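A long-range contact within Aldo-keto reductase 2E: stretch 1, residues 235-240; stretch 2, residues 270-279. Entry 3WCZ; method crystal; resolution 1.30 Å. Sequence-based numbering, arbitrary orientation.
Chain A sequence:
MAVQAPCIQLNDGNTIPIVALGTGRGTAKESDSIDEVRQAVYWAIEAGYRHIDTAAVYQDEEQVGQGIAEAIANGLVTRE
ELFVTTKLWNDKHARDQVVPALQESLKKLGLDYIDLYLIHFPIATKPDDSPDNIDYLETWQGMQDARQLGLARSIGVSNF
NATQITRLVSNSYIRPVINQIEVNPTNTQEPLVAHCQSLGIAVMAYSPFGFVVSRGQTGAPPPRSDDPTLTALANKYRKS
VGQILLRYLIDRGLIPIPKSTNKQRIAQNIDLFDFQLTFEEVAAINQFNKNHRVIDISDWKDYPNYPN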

# COMPACT_ATOMS: atom_id res chain seq x y z
N ASN A 235 12.57 -23.01 -4.70
CA ASN A 235 13.45 -24.11 -4.34
C ASN A 235 14.86 -23.66 -4.07
O ASN A 235 15.50 -24.13 -3.13
CB ASN A 235 13.42 -25.15 -5.45
CG ASN A 235 12.84 -26.43 -4.98
OD1 ASN A 235 13.31 -27.03 -4.01
ND2 ASN A 235 11.80 -26.88 -5.68
N LYS A 236 15.37 -22.76 -4.89
CA LYS A 236 16.74 -22.28 -4.71
C LYS A 236 16.99 -21.69 -3.32
O LYS A 236 18.04 -21.92 -2.70
CB LYS A 236 17.11 -21.26 -5.79
CG LYS A 236 18.42 -20.56 -5.55
CD LYS A 236 18.81 -19.67 -6.70
CE LYS A 236 20.10 -18.94 -6.39
NZ LYS A 236 20.46 -17.92 -7.42
N TYR A 237 16.03 -20.88 -2.85
CA TYR A 237 16.20 -20.14 -1.62
C TYR A 237 15.51 -20.76 -0.42
O TYR A 237 15.59 -20.24 0.69
CB TYR A 237 15.72 -18.70 -1.82
CG TYR A 237 16.58 -17.96 -2.81
CD1 TYR A 237 17.90 -17.63 -2.50
CD2 TYR A 237 16.09 -17.59 -4.04
CE1 TYR A 237 18.70 -16.94 -3.41
CE2 TYR A 237 16.90 -16.90 -4.96
CZ TYR A 237 18.19 -16.57 -4.62
OH TYR A 237 18.98 -15.94 -5.54
N ARG A 238 14.82 -21.89 -0.63
CA ARG A 238 14.05 -22.55 0.44
C ARG A 238 12.98 -21.62 1.00
O ARG A 238 12.80 -21.49 2.21
CB ARG A 238 14.97 -23.06 1.54
CG ARG A 238 15.96 -24.08 1.04
CD ARG A 238 16.93 -24.51 2.13
NE ARG A 238 17.80 -23.41 2.54
CZ ARG A 238 18.42 -23.35 3.71
NH1 ARG A 238 18.28 -24.34 4.59
NH2 ARG A 238 19.19 -22.31 4.00
N LYS A 239 12.26 -21.00 0.08
CA LYS A 239 11.23 -20.03 0.41
C LYS A 239 9.99 -20.42 -0.37
O LYS A 239 10.03 -21.32 -1.24
CB LYS A 239 11.71 -18.62 0.05
CG LYS A 239 12.84 -18.13 0.90
CD LYS A 239 12.30 -17.64 2.23
CE LYS A 239 13.40 -17.30 3.17
NZ LYS A 239 12.80 -16.77 4.42
N SER A 240 8.85 -19.82 -0.04
CA SER A 240 7.65 -20.07 -0.80
C SER A 240 7.60 -19.17 -2.02
O SER A 240 8.32 -18.18 -2.08
CB SER A 240 6.42 -19.83 0.05
OG SER A 240 6.30 -18.44 0.30
N ILE A 270 6.43 -11.69 5.97
CA ILE A 270 7.44 -10.75 6.45
C ILE A 270 8.82 -11.41 6.57
O ILE A 270 9.80 -10.73 6.84
CB ILE A 270 6.97 -10.09 7.78
CG1 ILE A 270 7.79 -8.85 8.11
CG2 ILE A 270 6.98 -11.09 8.91
CD1 ILE A 270 7.08 -7.93 9.08
N ASP A 271 8.89 -12.72 6.31
CA ASP A 271 10.16 -13.45 6.46
C ASP A 271 10.98 -13.37 5.16
O ASP A 271 11.17 -14.37 4.48
CB ASP A 271 9.88 -14.90 6.88
CG ASP A 271 11.13 -15.65 7.32
OD1 ASP A 271 12.20 -15.03 7.48
OD2 ASP A 271 11.01 -16.88 7.51
N LEU A 272 11.47 -12.17 4.86
CA LEU A 272 12.06 -11.85 3.56
C LEU A 272 13.49 -11.38 3.64
O LEU A 272 14.03 -10.93 2.64
CB LEU A 272 11.21 -10.73 2.89
CG LEU A 272 9.70 -10.91 2.83
CD1 LEU A 272 9.08 -9.66 2.21
CD2 LEU A 272 9.30 -12.13 2.05
N PHE A 273 14.10 -11.46 4.83
CA PHE A 273 15.36 -10.74 5.07
C PHE A 273 16.54 -11.64 5.36
O PHE A 273 17.59 -11.16 5.79
CB PHE A 273 15.12 -9.64 6.12
CG PHE A 273 14.00 -8.75 5.71
CD1 PHE A 273 14.20 -7.83 4.69
CD2 PHE A 273 12.72 -8.90 6.22
CE1 PHE A 273 13.17 -7.08 4.22
CE2 PHE A 273 11.66 -8.12 5.75
CZ PHE A 273 11.91 -7.22 4.75
N ASP A 274 16.39 -12.91 5.02
CA ASP A 274 17.48 -13.86 5.12
C ASP A 274 17.90 -14.38 3.73
O ASP A 274 18.66 -15.35 3.63
CB ASP A 274 17.09 -15.01 6.08
CG ASP A 274 15.91 -15.82 5.60
OD1 ASP A 274 15.17 -15.36 4.71
OD2 ASP A 274 15.67 -16.93 6.15
N PHE A 275 17.46 -13.71 2.67
CA PHE A 275 17.86 -14.03 1.31
C PHE A 275 17.61 -12.83 0.44
O PHE A 275 16.94 -11.89 0.86
CB PHE A 275 17.10 -15.26 0.75
CG PHE A 275 15.71 -14.98 0.25
CD1 PHE A 275 14.67 -14.65 1.13
CD2 PHE A 275 15.41 -15.09 -1.10
CE1 PHE A 275 13.38 -14.44 0.65
CE2 PHE A 275 14.14 -14.91 -1.56
CZ PHE A 275 13.13 -14.58 -0.68
N GLN A 276 18.09 -12.88 -0.78
CA GLN A 276 17.80 -11.86 -1.76
C GLN A 276 17.91 -12.44 -3.15
O GLN A 276 18.56 -13.48 -3.36
CB GLN A 276 18.78 -10.68 -1.67
CG GLN A 276 20.19 -11.03 -2.17
CD GLN A 276 21.24 -10.12 -1.60
OE1 GLN A 276 21.78 -10.40 -0.53
NE2 GLN A 276 21.50 -9.02 -2.28
N LEU A 277 17.21 -11.85 -4.09
CA LEU A 277 17.30 -12.27 -5.49
C LEU A 277 18.49 -11.64 -6.20
O LEU A 277 18.95 -10.55 -5.84
CB LEU A 277 16.02 -11.90 -6.22
CG LEU A 277 14.73 -12.47 -5.66
CD1 LEU A 277 13.56 -12.19 -6.57
CD2 LEU A 277 14.80 -13.96 -5.44
N THR A 278 18.99 -12.31 -7.22
CA THR A 278 20.08 -11.75 -7.99
C THR A 278 19.52 -10.79 -9.04
O THR A 278 18.31 -10.78 -9.33
CB THR A 278 20.84 -12.81 -8.74
OG1 THR A 278 19.97 -13.41 -9.69
CG2 THR A 278 21.38 -13.87 -7.81
N PHE A 279 20.39 -9.99 -9.65
CA PHE A 279 19.92 -9.08 -10.68
C PHE A 279 19.30 -9.84 -11.85
O PHE A 279 18.31 -9.40 -12.43
CB PHE A 279 21.04 -8.10 -11.12
CG PHE A 279 22.14 -8.72 -11.92
CD1 PHE A 279 22.06 -8.76 -13.31
CD2 PHE A 279 23.30 -9.20 -11.30
CE1 PHE A 279 23.09 -9.31 -14.07
CE2 PHE A 279 24.33 -9.76 -12.06
CZ PHE A 279 24.22 -9.81 -13.43
O HOH W 1 11.99 -19.27 5.55

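Stretch 2 follows an irregular path past the end of a helix in stretch 1, and the contact, which buries 357 Å² in total, rests mainly on Tyr237 and Lys239. Ile270 lies out of reach, so the interface opens at Asp271, whose CA-to-CB bond points toward stretch 1. Its backbone O accepts a hydrogen bond from Lys239 NZ at 2.9 Å, while its carboxylate forms a longer salt bridge, 3.6 Å between OD1 of Asp271 and NZ of Lys239. Water 1 links the same two residues, accepting from Lys239 NZ (2.9 Å) and donating to Asp271 OD2 (3.2 Å).

Leu272 and Phe273 direct their CA-to-CB bonds away and make no contact. Asp274 then supplies the shorter salt bridge: its OD1 accepts a hydrogen bond from Lys239 NZ at 2.8 Å. The ammonium group thus gives hydrogen bonds to Asp271 O, Asp274 OD1 and the water, matching its three N-H donors, while its charge also faces the Asp271 carboxylate; the long chain of lysine suits this role.

That chain is also used along its length. It turns through m rotamers at chi1 and chi2 before extending, and Lys239 CG sits over a face of the Phe275 ring, 3.9 Å from the ring centroid, in a CH-pi contact. Phe275, with chi1 in p, also meets Tyr237 obliquely; the ring planes are inclined at 43°, and Tyr237 CG approaches Phe275 CD2 to 3.5 Å. The phenylalanine ring thereby offers an apolar surface to both the tyrosine and the lysine methylenes.

Gln276 points its CA-to-CB bond away, and its closest approach is through the backbone, with Gln276 O 3.3 Å from Tyr237 OH. Leu277 also starts away, but its side chain returns to place CD2 3.6 Å from Tyr237 CE2, extending the apolar packing. At Thr278, an N-cap residue, CG2 lies 3.9 Å from Tyr237 OH, closing the contact; Phe279 is beyond reach.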